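PDB 3RF2: small ribosomal subunit protein uS8 from Aquifex aeolicus, which probably binds directly to the central domain of 16S rRNA as a primary binder and helps coordinate assembly of the platform of the 30S ribosomal subunit. Local coordinates for residues 28-31 with 32-35; 55-58 with 59-63. All coordinates share one frame; numbering follows the deposited sequence.

How the interactions relate
Both interactions are local and follow in series: interaction 1 joins a strand end and short loop to the first turn of helix 31-43 and closes at residue 35; interaction 2 joins successive turns of helix 54-69 and opens at residue 55. Their centres lie 20 Å apart and their nearest atoms about 10 Å, so they do not touch. What joins them is the three-stranded antiparallel sheet 24-28, 93-98, 46-51. Interaction 1 leads out of strand 24-28; helix 54-69 follows strand 46-51, the opposite outer strand. The first belongs near the centre of the chain, whereas residues 59-63 of the second enter the 59-93 region absent from other S8 sequences.

Interaction 1 (28-31 with 32-35); sequences PSSK and LKER. With SO4 (sulfate ion), chain B.
Lys-33 reaches back along the chain to Pro-28, its NZ donating to Pro-28 O over 3.1 Å. The donor stands above the carbonyl plane, 48° out of it, and so does not lie on a lone pair. The same ammonium donates to O1 of a sulfate ion, with NZ and O1 2.9 Å apart; the sulfate probably came from the crystallisation liquor, and Pro-28 CB also borders it. A bend at chi3 (-115°) turns the outer part of the lysine along Ser-30, whose CB packs tightly against Lys-33 CE at 3.4 Å. Were Lys-33 an alanine, Pro-28 O and the sulfate would probably lose their common donor, and a gap would be likely to open beside Ser-30 CB.

Ser-30 is the N-cap residue of the helix. Its O accepts from Glu-34 N at 3.1 Å, and the Glu-34 side chain folds back over the same carbonyl, CG lying beside Ser-30 O. With CG anti to the carbonyl carbon (chi1 -63°), the carboxylate is carried on toward Ser-29, and its OE2 is hydrogen-bonded to Tyr-92 OH. One residue on, Arg-35 N donates to Lys-31 O at 3.1 Å, continuing the helical pattern. The Lys-31 side chain crosses the arginine obliquely and lays CE over one face of the guanidinium; Lys-31 CG approaches Arg-35 NH1 to 3.2 Å. The aliphatic part of Lys-31 makes this contact, while its NZ and the like-charged Arg-35 NH2 lie 4.3 Å apart.

Residues 28-31 carry the chain from the edge strand 24-28 into helix 31-43. Lys-33 rests on Pro-6 and Met-10, and Leu-32 on Ile-7, all of helix 6-19, while Ser-29 meets Gln-91 and Tyr-92 in a loop.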
ATOM      1  N   PRO A  28      -8.011  -5.768   0.670  1.00 46.31           N
ATOM      2  CA  PRO A  28      -9.253  -5.404  -0.023  1.00 46.37           C
ATOM      3  C   PRO A  28      -9.079  -4.262  -1.017  1.00 45.41           C
ATOM      4  O   PRO A  28      -8.331  -3.327  -0.756  1.00 51.67           O
ATOM      5  CB  PRO A  28     -10.164  -4.966   1.121  1.00 50.07           C
ATOM      6  CG  PRO A  28      -9.713  -5.815   2.272  1.00 50.30           C
ATOM      7  CD  PRO A  28      -8.214  -5.935   2.118  1.00 46.67           C
ATOM      8  N   SER A  29      -9.781  -4.328  -2.136  1.00 45.99           N
ATOM      9  CA  SER A  29      -9.708  -3.297  -3.168  1.00 52.52           C
ATOM     10  C   SER A  29     -10.133  -1.942  -2.614  1.00 56.46           C
ATOM     11  O   SER A  29     -10.854  -1.879  -1.626  1.00 57.86           O
ATOM     12  CB  SER A  29     -10.657  -3.652  -4.318  1.00 58.04           C
ATOM     13  OG  SER A  29     -10.484  -2.776  -5.417  1.00 60.33           O
ATOM     14  N   SER A  30      -9.684  -0.877  -3.274  1.00 56.07           N
ATOM     15  CA  SER A  30     -10.042   0.498  -2.976  1.00 59.00           C
ATOM     16  C   SER A  30      -9.344   1.318  -4.043  1.00 57.36           C
ATOM     17  O   SER A  30      -8.234   0.979  -4.420  1.00 58.30           O
ATOM     18  CB  SER A  30      -9.517   0.890  -1.590  1.00 63.57           C
ATOM     19  OG  SER A  30      -9.801   2.239  -1.267  1.00 67.65           O
ATOM     20  N   LYS A  31      -9.953   2.392  -4.537  1.00 49.85           N
ATOM     21  CA  LYS A  31      -9.285   3.168  -5.590  1.00 49.98           C
ATOM     22  C   LYS A  31      -8.196   4.067  -5.015  1.00 51.40           C
ATOM     23  O   LYS A  31      -7.170   4.330  -5.652  1.00 52.44           O
ATOM     24  CB  LYS A  31     -10.273   4.004  -6.401  1.00 54.36           C
ATOM     25  CG  LYS A  31      -9.629   4.885  -7.492  1.00 60.70           C
ATOM     26  CD  LYS A  31      -8.816   4.062  -8.506  1.00 68.02           C
ATOM     27  CE  LYS A  31      -8.760   4.714  -9.900  1.00 71.72           C
ATOM     28  NZ  LYS A  31     -10.080   4.702 -10.618  1.00 72.89           N
ATOM     29  N   LEU A  32      -8.440   4.550  -3.807  1.00 47.23           N
ATOM     30  CA  LEU A  32      -7.447   5.300  -3.058  1.00 44.65           C
ATOM     31  C   LEU A  32      -6.237   4.418  -2.743  1.00 42.30           C
ATOM     32  O   LEU A  32      -5.104   4.823  -2.958  1.00 46.28           O
ATOM     33  CB  LEU A  32      -8.059   5.836  -1.762  1.00 36.87           C
ATOM     34  CG  LEU A  32      -7.095   6.672  -0.929  1.00 34.40           C
ATOM     35  CD1 LEU A  32      -6.351   7.623  -1.839  1.00 29.77           C
ATOM     36  CD2 LEU A  32      -7.851   7.451   0.163  1.00 40.53           C
ATOM     37  N   LYS A  33      -6.490   3.223  -2.221  1.00 43.00           N
ATOM     38  CA  LYS A  33      -5.432   2.261  -1.924  1.00 43.40           C
ATOM     39  C   LYS A  33      -4.573   1.968  -3.160  1.00 39.75           C
ATOM     40  O   LYS A  33      -3.353   1.885  -3.091  1.00 40.22           O
ATOM     41  CB  LYS A  33      -6.034   0.963  -1.368  1.00 43.48           C
ATOM     42  CG  LYS A  33      -6.173   0.958   0.147  1.00 42.50           C
ATOM     43  CD  LYS A  33      -6.729  -0.355   0.678  1.00 41.59           C
ATOM     44  CE  LYS A  33      -8.103  -0.149   1.330  1.00 42.81           C
ATOM     45  NZ  LYS A  33      -8.780  -1.439   1.629  1.00 41.31           N
ATOM     46  N   GLU A  34      -5.232   1.822  -4.296  1.00 35.99           N
ATOM     47  CA  GLU A  34      -4.551   1.613  -5.548  1.00 40.63           C
ATOM     48  C   GLU A  34      -3.643   2.769  -5.928  1.00 40.15           C
ATOM     49  O   GLU A  34      -2.540   2.534  -6.411  1.00 36.28           O
ATOM     50  CB  GLU A  34      -5.557   1.348  -6.672  1.00 45.42           C
ATOM     51  CG  GLU A  34      -6.376   0.086  -6.476  1.00 48.75           C
ATOM     52  CD  GLU A  34      -7.143  -0.292  -7.738  1.00 55.33           C
ATOM     53  OE1 GLU A  34      -7.304   0.581  -8.626  1.00 57.60           O
ATOM     54  OE2 GLU A  34      -7.559  -1.467  -7.845  1.00 53.76           O
ATOM     55  N   ARG A  35      -4.099   4.009  -5.750  1.00 41.15           N
ATOM     56  CA  ARG A  35      -3.251   5.150  -6.083  1.00 42.04           C
ATOM     57  C   ARG A  35      -2.092   5.216  -5.124  1.00 38.16           C
ATOM     58  O   ARG A  35      -1.012   5.669  -5.486  1.00 37.31           O
ATOM     59  CB  ARG A  35      -4.012   6.471  -6.075  1.00 48.08           C
ATOM     60  CG  ARG A  35      -4.727   6.771  -7.377  1.00 58.69           C
ATOM     61  CD  ARG A  35      -5.173   8.221  -7.445  1.00 65.60           C
ATOM     62  NE  ARG A  35      -6.096   8.457  -8.553  1.00 68.53           N
ATOM     63  CZ  ARG A  35      -7.391   8.167  -8.509  1.00 69.36           C
ATOM     64  NH1 ARG A  35      -7.903   7.622  -7.415  1.00 66.33           N
ATOM     65  NH2 ARG A  35      -8.170   8.408  -9.557  1.00 74.04           N
TER
HETATM   66  S   SO4 B 169     -12.274  -2.204   3.247  1.00 84.15           S
HETATM   67  O1  SO4 B 169     -10.895  -1.800   3.515  1.00 85.56           O
HETATM   68  O2  SO4 B 169     -13.123  -1.782   4.359  1.00 83.89           O
HETATM   69  O3  SO4 B 169     -12.334  -3.660   3.141  1.00 85.49           O
HETATM   70  O4  SO4 B 169     -12.722  -1.583   2.001  1.00 81.17           O

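Interaction 2 (55-58 with 59-63)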
ATOM      1  N   GLU A  55      -9.965 -13.064 -15.165  1.00 72.00           N
ATOM      2  CA  GLU A  55      -9.252 -14.337 -15.266  1.00 70.53           C
ATOM      3  C   GLU A  55      -8.139 -14.434 -14.225  1.00 68.31           C
ATOM      4  O   GLU A  55      -7.792 -15.529 -13.771  1.00 65.71           O
ATOM      5  CB  GLU A  55      -8.651 -14.506 -16.670  1.00 75.00           C
ATOM      6  CG  GLU A  55      -9.674 -14.591 -17.804  1.00 76.89           C
ATOM      7  CD  GLU A  55     -10.393 -15.932 -17.845  1.00 76.98           C
ATOM      8  OE1 GLU A  55      -9.750 -16.954 -17.538  1.00 78.60           O
ATOM      9  OE2 GLU A  55     -11.596 -15.967 -18.177  1.00 75.03           O
ATOM     10  N   LYS A  56      -7.572 -13.284 -13.863  1.00 66.62           N
ATOM     11  CA  LYS A  56      -6.480 -13.244 -12.888  1.00 62.64           C
ATOM     12  C   LYS A  56      -6.895 -13.710 -11.500  1.00 60.39           C
ATOM     13  O   LYS A  56      -6.133 -14.389 -10.820  1.00 59.98           O
ATOM     14  CB  LYS A  56      -5.843 -11.854 -12.822  1.00 62.71           C
ATOM     15  CG  LYS A  56      -4.347 -11.820 -13.170  1.00 67.05           C
ATOM     16  CD  LYS A  56      -3.489 -12.652 -12.205  1.00 70.88           C
ATOM     17  CE  LYS A  56      -2.010 -12.221 -12.260  1.00 71.66           C
ATOM     18  NZ  LYS A  56      -1.118 -12.951 -11.302  1.00 70.49           N
ATOM     19  N   TYR A  57      -8.105 -13.360 -11.077  1.00 57.36           N
ATOM     20  CA  TYR A  57      -8.569 -13.816  -9.774  1.00 58.05           C
ATOM     21  C   TYR A  57      -8.691 -15.328  -9.725  1.00 62.09           C
ATOM     22  O   TYR A  57      -8.237 -15.949  -8.766  1.00 65.19           O
ATOM     23  CB  TYR A  57      -9.890 -13.164  -9.357  1.00 58.13           C
ATOM     24  CG  TYR A  57     -10.452 -13.775  -8.093  1.00 62.87           C
ATOM     25  CD1 TYR A  57     -10.007 -13.374  -6.842  1.00 62.37           C
ATOM     26  CD2 TYR A  57     -11.412 -14.775  -8.153  1.00 62.45           C
ATOM     27  CE1 TYR A  57     -10.511 -13.943  -5.679  1.00 58.59           C
ATOM     28  CE2 TYR A  57     -11.921 -15.344  -7.000  1.00 63.21           C
ATOM     29  CZ  TYR A  57     -11.466 -14.924  -5.768  1.00 61.62           C
ATOM     30  OH  TYR A  57     -11.975 -15.496  -4.629  1.00 65.10           O
ATOM     31  N   GLU A  58      -9.305 -15.908 -10.760  1.00 64.34           N
ATOM     32  CA  GLU A  58      -9.457 -17.361 -10.891  1.00 66.79           C
ATOM     33  C   GLU A  58      -8.126 -18.078 -10.719  1.00 62.91           C
ATOM     34  O   GLU A  58      -7.967 -18.939  -9.844  1.00 60.61           O
ATOM     35  CB  GLU A  58      -9.992 -17.725 -12.281  1.00 72.73           C
ATOM     36  CG  GLU A  58     -11.229 -16.972 -12.723  1.00 77.16           C
ATOM     37  CD  GLU A  58     -12.460 -17.393 -11.971  1.00 80.48           C
ATOM     38  OE1 GLU A  58     -12.397 -18.416 -11.257  1.00 82.21           O
ATOM     39  OE2 GLU A  58     -13.489 -16.701 -12.092  1.00 82.80           O
ATOM     40  N   GLU A  59      -7.184 -17.739 -11.595  1.00 63.15           N
ATOM     41  CA  GLU A  59      -5.839 -18.282 -11.528  1.00 65.71           C
ATOM     42  C   GLU A  59      -5.384 -18.388 -10.080  1.00 67.22           C
ATOM     43  O   GLU A  59      -5.056 -19.485  -9.601  1.00 63.31           O
ATOM     44  CB  GLU A  59      -4.880 -17.401 -12.327  1.00 72.15           C
ATOM     45  CG  GLU A  59      -5.198 -17.308 -13.813  1.00 80.18           C
ATOM     46  CD  GLU A  59      -4.139 -16.539 -14.602  1.00 87.22           C
ATOM     47  OE1 GLU A  59      -3.075 -16.196 -14.023  1.00 86.48           O
ATOM     48  OE2 GLU A  59      -4.374 -16.282 -15.806  1.00 90.80           O
ATOM     49  N   GLU A  60      -5.404 -17.244  -9.388  1.00 68.36           N
ATOM     50  CA  GLU A  60      -4.877 -17.118  -8.032  1.00 67.34           C
ATOM     51  C   GLU A  60      -5.523 -18.061  -7.038  1.00 57.35           C
ATOM     52  O   GLU A  60      -4.856 -18.773  -6.292  1.00 57.31           O
ATOM     53  CB  GLU A  60      -5.074 -15.688  -7.537  1.00 68.63           C
ATOM     54  CG  GLU A  60      -4.240 -15.344  -6.334  1.00 70.44           C
ATOM     55  CD  GLU A  60      -2.797 -15.117  -6.708  1.00 73.10           C
ATOM     56  OE1 GLU A  60      -2.543 -14.806  -7.893  1.00 73.06           O
ATOM     57  OE2 GLU A  60      -1.923 -15.258  -5.827  1.00 74.39           O
ATOM     58  N   TYR A  61      -6.842 -18.036  -7.011  1.00 57.47           N
ATOM     59  CA  TYR A  61      -7.598 -18.895  -6.107  1.00 62.30           C
ATOM     60  C   TYR A  61      -7.206 -20.380  -6.297  1.00 63.22           C
ATOM     61  O   TYR A  61      -6.943 -21.098  -5.333  1.00 61.62           O
ATOM     62  CB  TYR A  61      -9.093 -18.683  -6.335  1.00 62.20           C
ATOM     63  CG  TYR A  61      -9.960 -19.276  -5.267  1.00 65.51           C
ATOM     64  CD1 TYR A  61     -10.402 -18.504  -4.193  1.00 69.65           C
ATOM     65  CD2 TYR A  61     -10.342 -20.608  -5.324  1.00 64.89           C
ATOM     66  CE1 TYR A  61     -11.202 -19.054  -3.205  1.00 71.47           C
ATOM     67  CE2 TYR A  61     -11.143 -21.167  -4.340  1.00 66.20           C
ATOM     68  CZ  TYR A  61     -11.570 -20.388  -3.288  1.00 72.24           C
ATOM     69  OH  TYR A  61     -12.368 -20.949  -2.316  1.00 77.22           O
ATOM     70  N   LYS A  62      -7.140 -20.833  -7.541  1.00 67.16           N
ATOM     71  CA  LYS A  62      -6.728 -22.211  -7.815  1.00 68.31           C
ATOM     72  C   LYS A  62      -5.372 -22.532  -7.194  1.00 64.11           C
ATOM     73  O   LYS A  62      -5.231 -23.523  -6.467  1.00 59.25           O
ATOM     74  CB  LYS A  62      -6.680 -22.459  -9.316  1.00 74.93           C
ATOM     75  CG  LYS A  62      -7.998 -22.181 -10.009  1.00 80.22           C
ATOM     76  CD  LYS A  62      -8.013 -22.732 -11.422  1.00 83.64           C
ATOM     77  CE  LYS A  62      -7.021 -22.011 -12.312  1.00 85.94           C
ATOM     78  NZ  LYS A  62      -7.141 -22.508 -13.706  1.00 89.27           N
ATOM     79  N   LYS A  63      -4.385 -21.678  -7.475  1.00 62.21           N
ATOM     80  CA  LYS A  63      -3.030 -21.861  -6.981  1.00 60.90           C
ATOM     81  C   LYS A  63      -2.978 -22.039  -5.473  1.00 61.55           C
ATOM     82  O   LYS A  63      -2.595 -23.105  -4.989  1.00 63.31           O
ATOM     83  CB  LYS A  63      -2.148 -20.693  -7.413  1.00 68.21           C
ATOM     84  CG  LYS A  63      -2.005 -20.562  -8.918  1.00 72.59           C
ATOM     85  CD  LYS A  63      -1.794 -19.122  -9.364  1.00 74.96           C
ATOM     86  CE  LYS A  63      -0.420 -18.596  -9.001  1.00 75.48           C
ATOM     87  NZ  LYS A  63      -0.183 -17.287  -9.664  1.00 77.45           N
TER
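Four backbone hydrogen bonds, each from residue i+4 to residue i, bind 59-63 to 55-58. Lys-62 N to Glu-58 O is the straightest, 3.1 Å with an N-H...O angle of 177°; Tyr-61 N to Tyr-57 O is also 3.1 Å. Glu-60 N meets Lys-56 O at a longer 3.3 Å, and Glu-59 N donates to Glu-55 O.

Side-chain charges are less closely paired within the segments. Lys-56 NZ lies 4.1 Å from Glu-60 OE1, beyond a salt bridge, and each residue has a stronger partner on the sheet: Lys-56 bridges to Glu-50, and Glu-60 OE2 to Lys-95. Lys-63 NZ makes a long salt bridge of 3.9 Å to Glu-60 OE1. The Glu-60 carboxylate therefore sits among three lysines, which would probably favour its ionised form.

On another side of the helix, Tyr-57 and Tyr-61 lie side by side and point the same way. Both have CG anti to the backbone N (chi1 173° and -167°), which sends the rings out in a common direction. Tyr-57 OH comes within 3.4 Å of Tyr-61 CD1, approaching that ring obliquely, while the two hydroxyls are held elsewhere: Tyr-57 OH by Leu-83 O, Tyr-61 OH by Glu-84 OE2, both on helix 77-85.

The i to i+4 bonding is that of a regular alpha-helix. Helix 54-69 begins before the region not found in other S8 sequences and continues into it; that addition, from residue 59 on, includes helix 77-85, to which the tyrosine pair joins helix 54-69.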